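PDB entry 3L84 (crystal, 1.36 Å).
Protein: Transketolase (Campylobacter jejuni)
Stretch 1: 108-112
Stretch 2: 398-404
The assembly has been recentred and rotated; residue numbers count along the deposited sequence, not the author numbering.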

ATOM      1  N   GLY A 108      22.706 -15.930   7.539  1.00 10.98           N
ATOM      2  CA  GLY A 108      22.124 -16.890   6.651  1.00 11.19           C
ATOM      3  C   GLY A 108      20.766 -16.489   6.113  1.00 10.06           C
ATOM      4  O   GLY A 108      20.327 -17.020   5.122  1.00 12.70           O
ATOM      5  N   VAL A 109      20.063 -15.557   6.769  1.00  8.37           N
ATOM      6  CA  VAL A 109      18.771 -15.093   6.295  1.00  7.81           C
ATOM      7  C   VAL A 109      19.011 -14.041   5.209  1.00  7.21           C
ATOM      8  O   VAL A 109      19.626 -12.994   5.447  1.00  7.71           O
ATOM      9  CB  VAL A 109      17.946 -14.505   7.432  1.00  6.22           C
ATOM     10  CG1 VAL A 109      16.720 -13.797   6.871  1.00  8.22           C
ATOM     11  CG2 VAL A 109      17.541 -15.600   8.437  1.00  6.96           C
ATOM     12  N   GLU A 110      18.526 -14.288   4.007  1.00  6.99           N
ATOM     13  CA  GLU A 110      18.847 -13.414   2.896  1.00  7.62           C
ATOM     14  C   GLU A 110      18.149 -12.073   2.964  1.00  7.26           C
ATOM     15  O   GLU A 110      18.706 -11.051   2.554  1.00  8.11           O
ATOM     16  CB  GLU A 110      18.527 -14.101   1.560  1.00  8.40           C
ATOM     17  CG  GLU A 110      19.471 -15.280   1.225  1.00  9.84           C
ATOM     18  CD  GLU A 110      20.898 -14.887   0.925  1.00 11.94           C
ATOM     19  OE1 GLU A 110      21.160 -13.681   0.712  1.00 12.75           O
ATOM     20  OE2 GLU A 110      21.734 -15.814   0.894  1.00 10.49           O
ATOM     21  N   ILE A 111      16.918 -12.093   3.413  1.00  6.77           N
ATOM     22  CA  ILE A 111      16.073 -10.899   3.419  1.00  7.47           C
ATOM     23  C   ILE A 111      14.972 -11.146   4.413  1.00  7.35           C
ATOM     24  O   ILE A 111      14.577 -12.288   4.626  1.00  7.26           O
ATOM     25  CB  ILE A 111      15.582 -10.583   1.980  1.00  8.18           C
ATOM     26  CG1 ILE A 111      14.921  -9.197   1.884  1.00  9.50           C
ATOM     27  CG2 ILE A 111      14.605 -11.629   1.480  1.00  9.57           C
ATOM     28  CD1 ILE A 111      15.039  -8.576   0.498  1.00 10.62           C
ATOM     29  N   ALA A 112      14.523 -10.111   5.105  1.00  6.33           N
ATOM     30  CA  ALA A 112      13.431 -10.243   6.029  1.00  6.28           C
ATOM     31  C   ALA A 112      12.157 -10.496   5.295  1.00  8.11           C
ATOM     32  O   ALA A 112      11.882  -9.809   4.308  1.00  9.97           O
ATOM     33  CB  ALA A 112      13.296  -8.960   6.914  1.00  7.00           C
ATOM     34  N   ASN A 398      13.928  -3.580  -5.281  1.00  6.21           N
ATOM     35  CA  ASN A 398      15.080  -2.782  -4.891  1.00  5.70           C
ATOM     36  C   ASN A 398      15.552  -3.087  -3.478  1.00  5.42           C
ATOM     37  O   ASN A 398      16.748  -2.963  -3.195  1.00  6.10           O
ATOM     38  CB  ASN A 398      14.784  -1.304  -5.096  1.00  6.16           C
ATOM     39  CG  ASN A 398      15.038  -0.826  -6.509  1.00  7.43           C
ATOM     40  OD1 ASN A 398      14.564   0.310  -6.875  1.00 10.41           O
ATOM     41  ND2 ASN A 398      15.769  -1.557  -7.265  1.00  6.13           N
ATOM     42  N   ASN A 399      14.672  -3.580  -2.596  1.00  5.53           N
ATOM     43  CA  ASN A 399      15.138  -4.097  -1.301  1.00  5.79           C
ATOM     44  C   ASN A 399      16.138  -5.228  -1.517  1.00  5.41           C
ATOM     45  O   ASN A 399      17.146  -5.322  -0.817  1.00  5.85           O
ATOM     46  CB  ASN A 399      13.973  -4.586  -0.451  1.00  5.02           C
ATOM     47  CG  ASN A 399      13.143  -3.498   0.148  1.00  6.80           C
ATOM     48  OD1 ASN A 399      13.524  -2.335   0.190  1.00  6.12           O
ATOM     49  ND2 ASN A 399      11.961  -3.887   0.645  1.00  6.52           N
ATOM     50  N   ALA A 400      15.875  -6.082  -2.502  1.00  5.47           N
ATOM     51  CA  ALA A 400      16.786  -7.147  -2.837  1.00  5.90           C
ATOM     52  C   ALA A 400      18.056  -6.642  -3.525  1.00  5.47           C
ATOM     53  O   ALA A 400      19.135  -7.148  -3.212  1.00  6.13           O
ATOM     54  CB  ALA A 400      16.056  -8.211  -3.711  1.00  6.80           C
ATOM     55  N   PHE A 401      17.960  -5.675  -4.425  1.00  5.32           N
ATOM     56  CA  PHE A 401      19.164  -5.055  -4.973  1.00  5.70           C
ATOM     57  C   PHE A 401      20.047  -4.572  -3.841  1.00  5.64           C
ATOM     58  O   PHE A 401      21.273  -4.703  -3.899  1.00  6.82           O
ATOM     59  CB  PHE A 401      18.866  -3.876  -5.921  1.00  5.67           C
ATOM     60  CG  PHE A 401      18.653  -4.242  -7.372  1.00  5.75           C
ATOM     61  CD1 PHE A 401      17.447  -4.694  -7.843  1.00  7.45           C
ATOM     62  CD2 PHE A 401      19.717  -4.122  -8.267  1.00  7.18           C
ATOM     63  CE1 PHE A 401      17.280  -5.016  -9.182  1.00  8.01           C
ATOM     64  CE2 PHE A 401      19.553  -4.441  -9.616  1.00  6.33           C
ATOM     65  CZ  PHE A 401      18.338  -4.870 -10.071  1.00  7.47           C
ATOM     66  N   ALA A 402      19.474  -3.938  -2.830  1.00  5.79           N
ATOM     67  CA  ALA A 402      20.246  -3.419  -1.710  1.00  6.36           C
ATOM     68  C   ALA A 402      20.910  -4.510  -0.863  1.00  7.87           C
ATOM     69  O   ALA A 402      21.934  -4.254  -0.221  1.00 10.11           O
ATOM     70  CB  ALA A 402      19.335  -2.532  -0.833  1.00  7.07           C
ATOM     71  N   ARG A 403      20.326  -5.706  -0.853  1.00  5.92           N
ATOM     72  CA  ARG A 403      20.882  -6.843  -0.141  1.00  6.64           C
ATOM     73  C   ARG A 403      21.827  -7.658  -0.986  1.00  7.89           C
ATOM     74  O   ARG A 403      22.553  -8.491  -0.419  1.00  9.65           O
ATOM     75  CB  ARG A 403      19.756  -7.756   0.400  1.00  6.89           C
ATOM     76  CG  ARG A 403      18.997  -7.158   1.570  1.00  7.29           C
ATOM     77  CD  ARG A 403      19.817  -7.193   2.832  1.00  8.27           C
ATOM     78  NE  ARG A 403      20.066  -8.563   3.292  1.00  8.46           N
ATOM     79  CZ  ARG A 403      21.039  -8.964   4.102  1.00  9.86           C
ATOM     80  NH1 ARG A 403      21.972  -8.128   4.544  1.00 13.83           N
ATOM     81  NH2 ARG A 403      21.076 -10.239   4.462  1.00  9.97           N
ATOM     82  N   TYR A 404      21.888  -7.451  -2.300  1.00  6.62           N
ATOM     83  CA  TYR A 404      22.654  -8.371  -3.145  1.00  6.67           C
ATOM     84  C   TYR A 404      24.137  -8.380  -2.822  1.00  6.50           C
ATOM     85  O   TYR A 404      24.753  -9.446  -2.783  1.00  6.93           O
ATOM     86  CB  TYR A 404      22.408  -8.039  -4.636  1.00  5.75           C
ATOM     87  CG  TYR A 404      23.008  -9.049  -5.566  1.00  5.29           C
ATOM     88  CD1 TYR A 404      22.350 -10.216  -5.859  1.00  6.33           C
ATOM     89  CD2 TYR A 404      24.272  -8.879  -6.097  1.00  5.42           C
ATOM     90  CE1 TYR A 404      22.895 -11.163  -6.635  1.00  5.84           C
ATOM     91  CE2 TYR A 404      24.839  -9.811  -6.898  1.00  6.45           C
ATOM     92  CZ  TYR A 404      24.148 -10.982  -7.186  1.00  6.12           C
ATOM     93  OH  TYR A 404      24.741 -11.949  -7.980  1.00  5.58           O
TER
HETATM   94  O   HOH W   1      21.676 -12.045   6.934  1.00 11.39           O
HETATM   95  O   HOH W   2      22.067 -11.162  -1.251  1.00 12.15           O

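A small contact, burying 196 Å² in total, joins an irregular loop to a helix through one arginine that reads backbone carbonyls and one isoleucine that packs its tip on the helix. Arg403 points its CA-to-CB bond toward the loop, and with chi1, chi2 and chi3 all in m its side chain brings the guanidinium edge-on to the loop backbone. Glu110 O lies near the guanidinium plane and accepts two hydrogen bonds, from NE of Arg403 at 2.9 Å, the straighter, and from NH2 of Arg403 at 3.1 Å. NH2 of Arg403 also reaches Val109 O at 3.3 Å, a weak bond with a bent angle of 123°. Water 1 reinforces this corner: it donates to Val109 O at 2.7 Å and accepts a weak bond from Arg403 NH2 at 3.1 Å. Arginine suits the place because its long chain carries several N-H donors in one plane, matched here to successive carbonyls of a loop without regular structure. Because these acceptors are main-chain atoms, the Glu110 carboxylate is not needed for them; its OE1 and OE2 are hydrogen-bonded elsewhere in the structure.

The apolar half of the contact belongs to Ile111, a buried residue. Its CA-to-CB bond runs sideways, but with chi1 and chi2 both t the chain extends and CD1 comes nearer the helix. There Ile111 CD1 lies 4.0 Å from Ala400 N, 4.3 Å from Ala400 CB and 4.2 Å from Asn399 CB, while the aliphatic part of Arg403 adds CG at 4.3 Å from the same CD1. Ala400 presents its backbone and its CB to this methyl, the CB an apolar surface that suits the isoleucine tip. Asn399 meets Ile111 through its backbone and CB, C lying 4.1 Å from Ile111 CD1; its OD1 and ND2 are hydrogen-bonded elsewhere in the structure.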